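Local coordinates for protein pleckstrin homology domain-containing family A member 8 (Homo sapiens, PDB 5KDI) that binds simple glycosphingolipids such as galactosylceramide through an all-helical GLTP fold and probably transfers them between membranes, at residues P1-T6 with A161-K165; N8-S12 with L184-M189; C31-V35 with L53-I57; K119-L125 with L149-Y155. The protein carries 2 engineered substitutions. All coordinates share one frame. Where two conformers were deposited one is given. Residue numbers count along the deposited sequence, not the author numbering.

Interaction 1 (P1-T6 with A161-K165). With 6S8 ((~{Z})-~{N}-[(~{E},2~{S},3~{R})-1-[(2~{R},3~{R},4~{S},5~{R},6~{R})-6-(hydroxymethyl)-3,4,5-tris(oxidanyl)oxan-2-yl]oxy-3-oxidanyl-octadec-4-en-2-yl]octadec-9-enamide), chain C.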
# COMPACT_ATOMS: atom_id res chain seq x y z
N PRO A 1 2.68 20.66 -6.72
CA PRO A 1 2.82 19.24 -6.39
C PRO A 1 1.82 18.78 -5.33
O PRO A 1 1.21 19.60 -4.67
CB PRO A 1 4.22 19.18 -5.79
CG PRO A 1 4.44 20.53 -5.16
CD PRO A 1 3.59 21.51 -5.94
N THR A 2 1.70 17.47 -5.18
CA THR A 2 0.90 16.87 -4.15
C THR A 2 1.73 15.81 -3.41
O THR A 2 2.85 15.46 -3.84
CB THR A 2 -0.39 16.21 -4.63
OG1 THR A 2 -0.03 14.96 -5.18
CG2 THR A 2 -1.26 17.09 -5.65
N PHE A 3 1.18 15.29 -2.30
CA PHE A 3 1.80 14.20 -1.62
C PHE A 3 2.28 13.11 -2.61
O PHE A 3 3.37 12.49 -2.42
CB PHE A 3 0.79 13.56 -0.64
CG PHE A 3 1.15 12.16 -0.18
CD1 PHE A 3 2.11 11.96 0.81
CD2 PHE A 3 0.62 11.02 -0.79
CE1 PHE A 3 2.51 10.71 1.23
CE2 PHE A 3 1.00 9.72 -0.37
CZ PHE A 3 1.95 9.58 0.64
N PHE A 4 1.44 12.81 -3.61
CA PHE A 4 1.67 11.69 -4.50
C PHE A 4 2.82 11.85 -5.45
O PHE A 4 3.25 10.82 -6.04
CB PHE A 4 0.39 11.36 -5.27
CG PHE A 4 -0.75 10.97 -4.41
CD1 PHE A 4 -0.77 9.73 -3.81
CD2 PHE A 4 -1.76 11.87 -4.13
CE1 PHE A 4 -1.80 9.37 -2.97
CE2 PHE A 4 -2.80 11.51 -3.31
CZ PHE A 4 -2.83 10.27 -2.72
N SER A 5 3.45 13.03 -5.46
CA SER A 5 4.65 13.25 -6.24
C SER A 5 5.83 13.69 -5.43
O SER A 5 6.86 14.10 -5.97
CB SER A 5 4.37 14.20 -7.41
OG SER A 5 3.76 15.42 -7.01
N THR A 6 5.73 13.55 -4.11
CA THR A 6 6.83 13.89 -3.24
C THR A 6 7.93 12.86 -3.36
O THR A 6 7.68 11.68 -3.70
CB THR A 6 6.35 14.10 -1.78
OG1 THR A 6 5.67 12.89 -1.30
CG2 THR A 6 5.48 15.39 -1.68
N ALA A 161 -4.44 16.82 4.16
CA ALA A 161 -3.35 15.94 4.53
C ALA A 161 -2.45 15.54 3.35
O ALA A 161 -1.42 14.91 3.55
CB ALA A 161 -3.85 14.67 5.25
N LEU A 162 -2.87 15.89 2.14
CA LEU A 162 -2.14 15.54 0.91
C LEU A 162 -1.46 16.73 0.23
O LEU A 162 -0.90 16.57 -0.88
CB LEU A 162 -3.07 14.87 -0.07
CG LEU A 162 -3.78 13.63 0.50
CD1 LEU A 162 -4.89 13.23 -0.43
CD2 LEU A 162 -2.77 12.54 0.78
N THR A 163 -1.47 17.87 0.89
CA THR A 163 -0.82 19.05 0.38
C THR A 163 0.64 19.11 0.81
O THR A 163 1.07 18.53 1.86
CB THR A 163 -1.50 20.30 0.86
OG1 THR A 163 -1.37 20.36 2.26
CG2 THR A 163 -2.97 20.44 0.39
N VAL A 164 1.42 19.77 -0.03
CA VAL A 164 2.83 20.03 0.20
C VAL A 164 2.99 21.38 0.98
O VAL A 164 3.89 21.49 1.81
CB VAL A 164 3.60 19.99 -1.11
CG1 VAL A 164 5.00 20.41 -0.86
CG2 VAL A 164 3.57 18.58 -1.71
N LYS A 165 2.17 22.39 0.67
CA LYS A 165 2.04 23.62 1.47
C LYS A 165 0.60 23.82 1.93
O LYS A 165 -0.35 23.61 1.16
CB LYS A 165 2.50 24.81 0.58
CG LYS A 165 2.89 26.06 1.35
CD LYS A 165 3.44 27.16 0.43
CE LYS A 165 2.40 27.76 -0.52
NZ LYS A 165 2.94 28.82 -1.41
C1 6S8 C . -3.53 -9.17 9.21
C2 6S8 C . -4.38 -7.93 9.06
N2 6S8 C . -3.73 -7.02 8.13
C3 6S8 C . -4.56 -7.25 10.45
O3 6S8 C . -5.13 -8.23 11.33
C4 6S8 C . -5.43 -6.06 10.32
C5 6S8 C . -4.99 -4.84 10.63
C6 6S8 C . -5.78 -3.56 10.56
C7 6S8 C . -7.18 -3.62 10.00
C8 6S8 C . -7.83 -2.38 10.54
C9 6S8 C . -8.86 -1.96 9.56
C10 6S8 C . -8.18 -1.24 8.42
C11 6S8 C . -8.63 0.23 8.36
C12 6S8 C . -8.48 0.72 6.93
C13 6S8 C . -7.71 2.02 6.75
C14 6S8 C . -8.48 3.29 7.09
C15 6S8 C . -8.06 4.46 6.19
C16 6S8 C . -7.73 5.79 6.85
C17 6S8 C . -8.47 7.06 6.40
C18 6S8 C . -8.21 7.54 4.98
C1A 6S8 C . -1.19 -9.74 9.25
O1A 6S8 C . -2.21 -8.86 9.67
C2A 6S8 C . 0.14 -9.03 9.30
O2A 6S8 C . 0.08 -7.92 8.38
C3A 6S8 C . 1.30 -9.98 9.03
O3A 6S8 C . 2.52 -9.30 9.24
C4A 6S8 C . 1.18 -11.19 9.94
O4A 6S8 C . 1.55 -10.87 11.28
O5A 6S8 C . -1.74 -13.40 10.80
C5M 6S8 C . -0.21 -11.80 9.83
C6A 6S8 C . -0.36 -12.98 10.75
O6A 6S8 C . -1.18 -10.81 10.17
CAA 6S8 C . -4.33 -6.55 7.04
OAA 6S8 C . -5.44 -6.90 6.64
CAB 6S8 C . -3.49 -5.58 6.27
CAC 6S8 C . -3.93 -4.29 7.01
CAD 6S8 C . -4.38 -3.29 6.03
CAE 6S8 C . -3.44 -2.13 6.16
CAF 6S8 C . -3.91 -1.11 5.14
CAG 6S8 C . -2.72 -0.59 4.31
CAH 6S8 C . -2.87 0.91 4.02
CAI 6S8 C . -4.03 1.06 3.08
CAJ 6S8 C . -4.92 2.06 3.15
CAK 6S8 C . -4.87 3.19 4.13
CAL 6S8 C . -5.70 4.23 3.38
CAM 6S8 C . -5.45 5.66 3.81
CAN 6S8 C . -4.01 6.03 3.63
CAO 6S8 C . -3.89 7.51 3.38
CAP 6S8 C . -3.88 7.85 1.91
CAQ 6S8 C . -2.73 8.74 1.56
CAR 6S8 C . -2.29 8.36 0.20
O HOH W 1 0.28 20.67 -2.39

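Interaction 2 (N8-S12 with L184-M189)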
# COMPACT_ATOMS: atom_id res chain seq x y z
N ASN A 8 10.38 9.84 -3.10
CA ASN A 8 10.25 8.43 -2.62
C ASN A 8 8.82 7.95 -2.53
O ASN A 8 8.60 6.77 -2.24
CB ASN A 8 10.98 8.22 -1.26
CG ASN A 8 12.42 8.58 -1.32
OD1 ASN A 8 13.17 8.08 -2.21
ND2 ASN A 8 12.83 9.51 -0.45
N THR A 9 7.83 8.81 -2.77
CA THR A 9 6.46 8.41 -2.57
C THR A 9 5.89 7.59 -3.70
O THR A 9 5.28 6.51 -3.46
CB THR A 9 5.56 9.61 -2.28
OG1 THR A 9 6.02 10.25 -1.08
CG2 THR A 9 4.11 9.27 -2.21
N SER A 10 6.03 8.05 -4.93
CA SER A 10 5.26 7.42 -5.99
C SER A 10 5.81 6.08 -6.53
O SER A 10 6.98 5.94 -6.94
CB SER A 10 5.07 8.36 -7.18
OG SER A 10 4.11 7.80 -8.04
N PHE A 11 4.90 5.15 -6.63
CA PHE A 11 5.18 3.93 -7.35
C PHE A 11 5.62 4.15 -8.83
O PHE A 11 6.37 3.37 -9.40
CB PHE A 11 3.98 3.00 -7.30
CG PHE A 11 3.67 2.50 -5.93
CD1 PHE A 11 4.30 1.38 -5.46
CD2 PHE A 11 2.80 3.22 -5.09
CE1 PHE A 11 4.06 0.93 -4.15
CE2 PHE A 11 2.54 2.76 -3.83
CZ PHE A 11 3.19 1.63 -3.36
N SER A 12 5.19 5.27 -9.41
CA SER A 12 5.50 5.67 -10.77
C SER A 12 6.95 6.07 -10.99
O SER A 12 7.36 6.18 -12.14
CB SER A 12 4.54 6.72 -11.26
OG SER A 12 4.67 7.98 -10.66
N LEU A 184 -0.63 8.78 -12.56
CA LEU A 184 0.62 8.03 -12.65
C LEU A 184 0.74 7.00 -11.49
O LEU A 184 1.13 5.86 -11.73
CB LEU A 184 1.80 9.02 -12.53
CG LEU A 184 2.01 9.91 -13.73
CD1 LEU A 184 2.96 11.04 -13.33
CD2 LEU A 184 2.54 9.04 -14.89
N TYR A 185 0.42 7.44 -10.28
CA TYR A 185 0.57 6.63 -9.07
C TYR A 185 -0.20 5.30 -9.14
O TYR A 185 0.33 4.22 -8.90
CB TYR A 185 0.11 7.44 -7.86
CG TYR A 185 0.35 6.88 -6.48
CD1 TYR A 185 1.55 7.12 -5.80
CD2 TYR A 185 -0.63 6.18 -5.83
CE1 TYR A 185 1.71 6.68 -4.48
CE2 TYR A 185 -0.49 5.77 -4.54
CZ TYR A 185 0.68 5.98 -3.89
OH TYR A 185 0.75 5.58 -2.57
N LEU A 186 -1.45 5.40 -9.56
CA LEU A 186 -2.33 4.24 -9.57
C LEU A 186 -1.98 3.18 -10.62
O LEU A 186 -1.84 2.03 -10.27
CB LEU A 186 -3.78 4.66 -9.59
CG LEU A 186 -4.25 5.54 -8.42
CD1 LEU A 186 -5.64 6.06 -8.71
CD2 LEU A 186 -4.19 4.83 -7.06
N PRO A 187 -1.77 3.54 -11.90
CA PRO A 187 -1.40 2.49 -12.86
C PRO A 187 -0.04 1.92 -12.57
O PRO A 187 0.23 0.73 -12.85
CB PRO A 187 -1.44 3.17 -14.19
CG PRO A 187 -1.40 4.58 -13.93
CD PRO A 187 -2.02 4.83 -12.58
N ALA A 188 0.87 2.72 -12.01
CA ALA A 188 2.20 2.18 -11.64
C ALA A 188 2.03 1.15 -10.54
O ALA A 188 2.60 0.07 -10.62
CB ALA A 188 3.15 3.31 -11.17
N MET A 189 1.24 1.46 -9.53
CA MET A 189 0.95 0.51 -8.46
C MET A 189 0.30 -0.76 -9.02
O MET A 189 0.68 -1.90 -8.69
CB MET A 189 0.11 1.12 -7.34
CG MET A 189 0.25 0.31 -6.08
SD MET A 189 -1.16 0.57 -4.98
CE MET A 189 -1.31 2.33 -4.99
O HOH W 2 3.23 5.90 -1.58

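Interaction 3 (C31-V35 with L53-I57). With 6S8 ((~{Z})-~{N}-[(~{E},2~{S},3~{R})-1-[(2~{R},3~{R},4~{S},5~{R},6~{R})-6-(hydroxymethyl)-3,4,5-tris(oxidanyl)oxan-2-yl]oxy-3-oxidanyl-octadec-4-en-2-yl]octadec-9-enamide), chain C.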
# COMPACT_ATOMS: atom_id res chain seq x y z
N CYS A 31 5.64 2.14 0.16
CA CYS A 31 4.68 1.63 1.16
C CYS A 31 4.71 2.50 2.40
O CYS A 31 3.66 2.85 2.99
CB CYS A 31 5.03 0.17 1.48
SG CYS A 31 4.78 -1.03 0.17
N TYR A 32 5.91 2.85 2.85
CA TYR A 32 6.02 3.63 4.08
C TYR A 32 5.41 5.05 3.96
O TYR A 32 4.89 5.59 4.93
CB TYR A 32 7.48 3.77 4.48
CG TYR A 32 7.55 4.50 5.80
CD1 TYR A 32 7.30 3.86 6.95
CD2 TYR A 32 7.74 5.86 5.85
CE1 TYR A 32 7.31 4.54 8.21
CE2 TYR A 32 7.68 6.58 7.06
CZ TYR A 32 7.48 5.86 8.24
OH TYR A 32 7.46 6.50 9.41
N ALA A 33 5.43 5.59 2.77
CA ALA A 33 5.11 7.01 2.55
C ALA A 33 3.74 7.40 3.05
O ALA A 33 3.50 8.56 3.42
CB ALA A 33 5.28 7.37 1.06
N VAL A 34 2.80 6.45 3.08
CA VAL A 34 1.45 6.78 3.58
C VAL A 34 1.36 6.89 5.10
O VAL A 34 0.35 7.39 5.62
CB VAL A 34 0.35 5.85 3.05
CG1 VAL A 34 0.35 5.79 1.51
CG2 VAL A 34 0.51 4.47 3.64
N VAL A 35 2.36 6.36 5.79
CA VAL A 35 2.34 6.36 7.29
C VAL A 35 2.16 7.77 7.89
O VAL A 35 1.26 7.97 8.75
CB VAL A 35 3.54 5.53 7.85
CG1 VAL A 35 3.77 5.71 9.34
CG2 VAL A 35 3.35 4.06 7.51
N LEU A 53 1.41 -1.86 8.51
CA LEU A 53 2.29 -1.45 7.45
C LEU A 53 3.76 -1.47 7.90
O LEU A 53 4.60 -2.05 7.24
CB LEU A 53 1.98 -0.08 6.92
CG LEU A 53 0.80 0.06 6.01
CD1 LEU A 53 0.62 1.56 5.74
CD2 LEU A 53 1.01 -0.74 4.75
N VAL A 54 4.05 -0.81 9.01
CA VAL A 54 5.41 -0.74 9.51
C VAL A 54 5.96 -2.14 9.79
O VAL A 54 7.13 -2.46 9.50
CB VAL A 54 5.46 0.20 10.76
CG1 VAL A 54 6.74 0.06 11.53
CG2 VAL A 54 5.25 1.68 10.33
N GLY A 55 5.11 -2.98 10.37
CA GLY A 55 5.55 -4.29 10.71
C GLY A 55 5.90 -5.12 9.48
O GLY A 55 6.86 -5.88 9.51
N ASN A 56 5.08 -5.02 8.45
CA ASN A 56 5.37 -5.79 7.24
C ASN A 56 6.62 -5.25 6.47
O ASN A 56 7.42 -6.04 5.94
CB ASN A 56 4.19 -5.89 6.32
CG ASN A 56 3.15 -6.81 6.84
OD1 ASN A 56 3.50 -7.84 7.39
ND2 ASN A 56 1.85 -6.43 6.70
N ILE A 57 6.78 -3.94 6.44
CA ILE A 57 7.94 -3.33 5.84
C ILE A 57 9.19 -3.85 6.60
O ILE A 57 10.20 -4.28 5.98
CB ILE A 57 7.87 -1.80 5.85
CG1 ILE A 57 6.70 -1.31 4.96
CG2 ILE A 57 9.26 -1.21 5.54
CD1 ILE A 57 6.32 0.16 5.14
C1 6S8 C . -3.53 -9.17 9.21
C2 6S8 C . -4.38 -7.93 9.06
N2 6S8 C . -3.73 -7.02 8.13
C3 6S8 C . -4.56 -7.25 10.45
O3 6S8 C . -5.13 -8.23 11.33
C4 6S8 C . -5.43 -6.06 10.32
C5 6S8 C . -4.99 -4.84 10.63
C6 6S8 C . -5.78 -3.56 10.56
C7 6S8 C . -7.18 -3.62 10.00
C8 6S8 C . -7.83 -2.38 10.54
C9 6S8 C . -8.86 -1.96 9.56
C10 6S8 C . -8.18 -1.24 8.42
C11 6S8 C . -8.63 0.23 8.36
C12 6S8 C . -8.48 0.72 6.93
C13 6S8 C . -7.71 2.02 6.75
C14 6S8 C . -8.48 3.29 7.09
C15 6S8 C . -8.06 4.46 6.19
C16 6S8 C . -7.73 5.79 6.85
C17 6S8 C . -8.47 7.06 6.40
C18 6S8 C . -8.21 7.54 4.98
C1A 6S8 C . -1.19 -9.74 9.25
O1A 6S8 C . -2.21 -8.86 9.67
C2A 6S8 C . 0.14 -9.03 9.30
O2A 6S8 C . 0.08 -7.92 8.38
C3A 6S8 C . 1.30 -9.98 9.03
O3A 6S8 C . 2.52 -9.30 9.24
C4A 6S8 C . 1.18 -11.19 9.94
O4A 6S8 C . 1.55 -10.87 11.28
O5A 6S8 C . -1.74 -13.40 10.80
C5M 6S8 C . -0.21 -11.80 9.83
C6A 6S8 C . -0.36 -12.98 10.75
O6A 6S8 C . -1.18 -10.81 10.17
CAA 6S8 C . -4.33 -6.55 7.04
OAA 6S8 C . -5.44 -6.90 6.64
CAB 6S8 C . -3.49 -5.58 6.27
CAC 6S8 C . -3.93 -4.29 7.01
CAD 6S8 C . -4.38 -3.29 6.03
CAE 6S8 C . -3.44 -2.13 6.16
CAF 6S8 C . -3.91 -1.11 5.14
CAG 6S8 C . -2.72 -0.59 4.31
CAH 6S8 C . -2.87 0.91 4.02
CAI 6S8 C . -4.03 1.06 3.08
CAJ 6S8 C . -4.92 2.06 3.15
CAK 6S8 C . -4.87 3.19 4.13
CAL 6S8 C . -5.70 4.23 3.38
CAM 6S8 C . -5.45 5.66 3.81
CAN 6S8 C . -4.01 6.03 3.63
CAO 6S8 C . -3.89 7.51 3.38
CAP 6S8 C . -3.88 7.85 1.91
CAQ 6S8 C . -2.73 8.74 1.56
CAR 6S8 C . -2.29 8.36 0.20

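Interaction 4 (K119-L125 with L149-Y155)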
# COMPACT_ATOMS: atom_id res chain seq x y z
N LYS A 119 -16.48 12.14 -3.21
CA LYS A 119 -16.15 13.09 -2.16
C LYS A 119 -16.58 12.57 -0.79
O LYS A 119 -16.20 13.16 0.21
CB LYS A 119 -16.84 14.43 -2.43
CG LYS A 119 -16.51 15.04 -3.78
CD LYS A 119 -15.12 15.61 -3.78
CE LYS A 119 -14.67 16.06 -5.18
NZ LYS A 119 -15.37 17.29 -5.59
N ASP A 120 -17.39 11.52 -0.72
CA ASP A 120 -17.70 10.92 0.56
C ASP A 120 -16.60 9.91 0.85
O ASP A 120 -16.56 8.82 0.27
CB ASP A 120 -19.10 10.26 0.54
CG ASP A 120 -19.55 9.81 1.92
OD1 ASP A 120 -18.80 9.20 2.66
OD2 ASP A 120 -20.66 10.12 2.29
N ILE A 121 -15.71 10.25 1.79
CA ILE A 121 -14.55 9.38 2.11
C ILE A 121 -14.97 8.05 2.67
O ILE A 121 -14.38 7.03 2.31
CB ILE A 121 -13.54 10.11 3.06
CG1 ILE A 121 -13.02 11.37 2.35
CG2 ILE A 121 -12.39 9.19 3.51
CD1 ILE A 121 -12.20 11.06 1.10
N GLN A 122 -15.99 8.03 3.53
CA GLN A 122 -16.55 6.76 3.99
C GLN A 122 -17.05 5.85 2.87
O GLN A 122 -16.76 4.62 2.86
CB GLN A 122 -17.68 7.00 5.02
CG GLN A 122 -17.19 7.53 6.31
CD GLN A 122 -18.35 7.81 7.25
OE1 GLN A 122 -19.38 8.41 6.86
NE2 GLN A 122 -18.21 7.41 8.48
N THR A 123 -17.74 6.45 1.91
CA THR A 123 -18.23 5.67 0.74
C THR A 123 -17.04 5.06 -0.04
O THR A 123 -17.06 3.88 -0.40
CB THR A 123 -19.16 6.50 -0.16
OG1 THR A 123 -20.31 6.93 0.60
CG2 THR A 123 -19.62 5.69 -1.42
N ALA A 124 -16.04 5.90 -0.31
CA ALA A 124 -14.86 5.50 -1.02
C ALA A 124 -14.14 4.31 -0.32
O ALA A 124 -13.77 3.30 -0.96
CB ALA A 124 -13.90 6.69 -1.26
N LEU A 125 -13.92 4.45 0.99
CA LEU A 125 -13.26 3.43 1.81
C LEU A 125 -14.05 2.16 1.85
O LEU A 125 -13.50 1.07 1.63
CB LEU A 125 -13.05 3.93 3.21
CG LEU A 125 -11.96 5.00 3.45
CD1 LEU A 125 -12.16 5.64 4.83
CD2 LEU A 125 -10.54 4.42 3.25
N LEU A 149 -13.75 3.26 9.89
CA LEU A 149 -14.59 3.90 8.90
C LEU A 149 -15.41 5.04 9.53
O LEU A 149 -15.57 6.13 8.94
CB LEU A 149 -15.47 2.82 8.18
CG LEU A 149 -16.47 3.29 7.14
CD1 LEU A 149 -15.67 3.80 5.96
CD2 LEU A 149 -17.42 2.15 6.74
N ARG A 150 -15.93 4.79 10.73
CA ARG A 150 -16.69 5.84 11.44
C ARG A 150 -15.88 7.08 11.72
O ARG A 150 -16.45 8.17 11.87
CB ARG A 150 -17.32 5.26 12.73
CG ARG A 150 -18.44 4.28 12.46
CD ARG A 150 -18.87 3.55 13.71
NE ARG A 150 -19.78 2.47 13.35
CZ ARG A 150 -19.55 1.18 13.58
NH1 ARG A 150 -18.44 0.78 14.20
NH2 ARG A 150 -20.45 0.30 13.19
N ALA A 151 -14.57 6.90 11.83
CA ALA A 151 -13.60 8.00 12.15
C ALA A 151 -12.96 8.57 10.87
O ALA A 151 -12.02 9.35 10.95
CB ALA A 151 -12.48 7.52 13.10
N ALA A 152 -13.47 8.19 9.72
CA ALA A 152 -12.94 8.68 8.45
C ALA A 152 -12.95 10.20 8.40
O ALA A 152 -13.92 10.86 8.87
CB ALA A 152 -13.72 8.12 7.27
N PRO A 153 -11.91 10.79 7.78
CA PRO A 153 -11.91 12.24 7.66
C PRO A 153 -12.95 12.81 6.67
O PRO A 153 -13.40 12.09 5.79
CB PRO A 153 -10.51 12.53 7.14
CG PRO A 153 -10.14 11.32 6.32
CD PRO A 153 -10.73 10.19 7.16
N SER A 154 -13.36 14.07 6.87
CA SER A 154 -14.04 14.80 5.81
C SER A 154 -13.17 14.84 4.57
O SER A 154 -11.96 14.68 4.62
CB SER A 154 -14.36 16.24 6.20
OG SER A 154 -13.20 16.98 6.57
N TYR A 155 -13.81 15.02 3.43
CA TYR A 155 -13.07 15.24 2.19
C TYR A 155 -12.01 16.38 2.35
O TYR A 155 -10.86 16.22 1.99
CB TYR A 155 -13.99 15.51 0.99
CG TYR A 155 -13.23 15.65 -0.30
CD1 TYR A 155 -12.85 14.55 -1.01
CD2 TYR A 155 -12.84 16.92 -0.79
CE1 TYR A 155 -12.18 14.68 -2.21
CE2 TYR A 155 -12.11 17.05 -1.97
CZ TYR A 155 -11.79 15.93 -2.67
OH TYR A 155 -11.06 16.03 -3.84
O HOH W 3 -16.09 12.32 3.84

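Interaction 1 (P1-T6 with A161-K165)
Leu162 and Val164 bring most of the buried surface from the 161-165 side, and Phe3 is their main counterpart at the N-terminus. The polar link is a single backbone hydrogen bond: Phe3 N donates to Leu162 O at 2.8 Å, nearly straight at 162°. Around it the side chains close up, with Phe3 CB 4.0 Å from Leu162 CD2 and Phe4 CE2 4.0 Å from Leu162 CD1, so that Leu162 meets both phenylalanines. Val164 points toward the N-terminal segment, its CG2 lying 4.1 Å from Pro1 CG and 3.7 Å from Thr6 CG2. A water joins the same two segments, donating to Pro1 O (2.7 Å) and accepting from Val164 N (2.8 Å). The N-terminal turn is held by an ST turn, Phe4 N to Thr2 OG1 at 3.0 Å, and Thr2 OG1 is also hydrogen-bonded to Asp181 of helix 172-202. The acyl chain of the bound galactosylceramide ends here: its CAR atom is 3.4 Å from Phe4 CE1 and 3.6 Å from Phe3 CE2, while CAQ is 3.9 Å from Leu162 CD2. The backbone bond and the water link the two loops, while Phe3, Phe4 and Leu162 form an apolar end to the lipid pocket.

Interaction 2 (N8-S12 with L184-M189)
This is a buried, largely apolar contact between the N-terminal loop before helix 24-32 and the long helix 172-202, with aromatic rings at its centre. Phe11 points toward the helix and sets the edge of its ring against the face of Tyr185 in a T-shaped stack, centroids 5.3 Å apart and planes at 72°, with Phe11 CD2 3.7 Å from Tyr185 CE1. Met189 lies over a face of the Phe11 ring: its CG is 3.9 Å from the ring centroid, a CH-pi contact, and its SD, 4.8 Å from that centroid and oblique to it, makes a Met-aromatic contact. In the two-layer all-helical GLTP fold, whose helices sandwich the lipid, Tyr185 also packs edge-to-face with Phe4, and its side chain comes within about 5 Å of the bound galactosylceramide, so the aromatic cluster backs the pocket. One helical turn presents Leu184 and Ala188 to Ser12. The small Ala188 side chain admits the loop closely, with Ser12 N 3.3 Å from Ala188 CB and Phe11 CB 4.0 Å from the same atom, while Ser12 CB sits 3.5 Å from Leu184 O. No direct hydrogen bond crosses between the segments; instead a water donates to Thr9 O at 2.8 Å and accepts from Tyr185 OH at 2.7 Å.

Interaction 3 (C31-V35 with L53-I57)
Leu53 opens the segment on helix 47-64 and reaches into the bend after helix 24-32, where a type I turn from Tyr32 to Val35 is closed by Val35 N to Tyr32 O at 2.8 Å. Leu53 CD1 rests 3.6 Å from Val34 CG2 and 4.1 Å from Val35 CG2, and Leu53 CD2 touches the lipid at CAG, 3.8 Å away. Val54 follows on a more open flank, its CG2 4.1 Å from Tyr32 CE1 and 4.2 Å from Val35 CG2. Asn56 turns instead to the sugar: Asn56 OD1 accepts from the galactose hydroxyl O3A at 2.6 Å, and Asn56 ND2 donates to O2A of the same sugar at 2.9 Å. Asp52, Lys59 and His137 also hydrogen-bond the glycolipid. A turn beyond Leu53, Ile57 places CD1 3.8 Å from Tyr32 CB and 3.9 Å from Cys31 CB. No hydrogen bond joins the segments, so apolar side chains alone knit them together, while helix 47-64 offers the lipid both a greasy surface and a polar grip on its headgroup.

Interaction 4 (K119-L125 with L149-Y155)
The start of helix 121-131 meets the end of helix 139-150 and the loop after it largely through side chains. Gln122, m at chi1 and t at chi2, stretches back toward that helix end, and its NE2 donates to Leu149 O at 3.0 Å and 167°. Leu149, t then p, turns its end toward the first segment and sets CD1 3.8 Å from Leu125 CB and 3.9 Å from Gln122 CB. Lys119 bends at chi1 and chi2, both m, and so lays its CD over the face of Tyr155, 3.5 Å from the ring centroid, a CH-pi contact; its NZ, 5.2 Å from that centroid, adds at most a weak cation-pi attraction. Ile121, m at both angles, places CG2 4.1 Å from Ala152 CB and also 4.1 Å from Pro153 CD, with its CD1 4.1 Å from Tyr155 CD1. Two N-caps flank the contact: Asp120 OD1 accepts from Thr123 N at 3.0 Å, and Ser154 caps helix 155-160 through Asp157 N. Leu125 and Pro153 both touch the bound glycolipid, so the inner flank reaches the pocket. Leu125 packs on Phe106 and Phe110 of helix 93-115, while Ile121 and Pro153 meet Phe158 of helix 155-160.

In the fold
Along the chain, interactions 1 and 2 cross, their segments alternating, and both bring the N-terminal loop back to late parts of the chain. Interactions 3 and 4 lie in series inside the loops these two close. Interactions 1, 2 and 3 adjoin one another: centres 1 and 2 are 13 Å apart, with Phe4 packed on Tyr185, and Phe3 and Thr9 both reach Ala33. Interaction 4 stands apart, its centre 19 to 22 Å from the other three, without direct contact. The glycolipid unites them: residues of interactions 1, 3 and 4 line its pocket and Tyr185 of interaction 2 lies close by, so sequence-distant helices and loops together enclose one lipid.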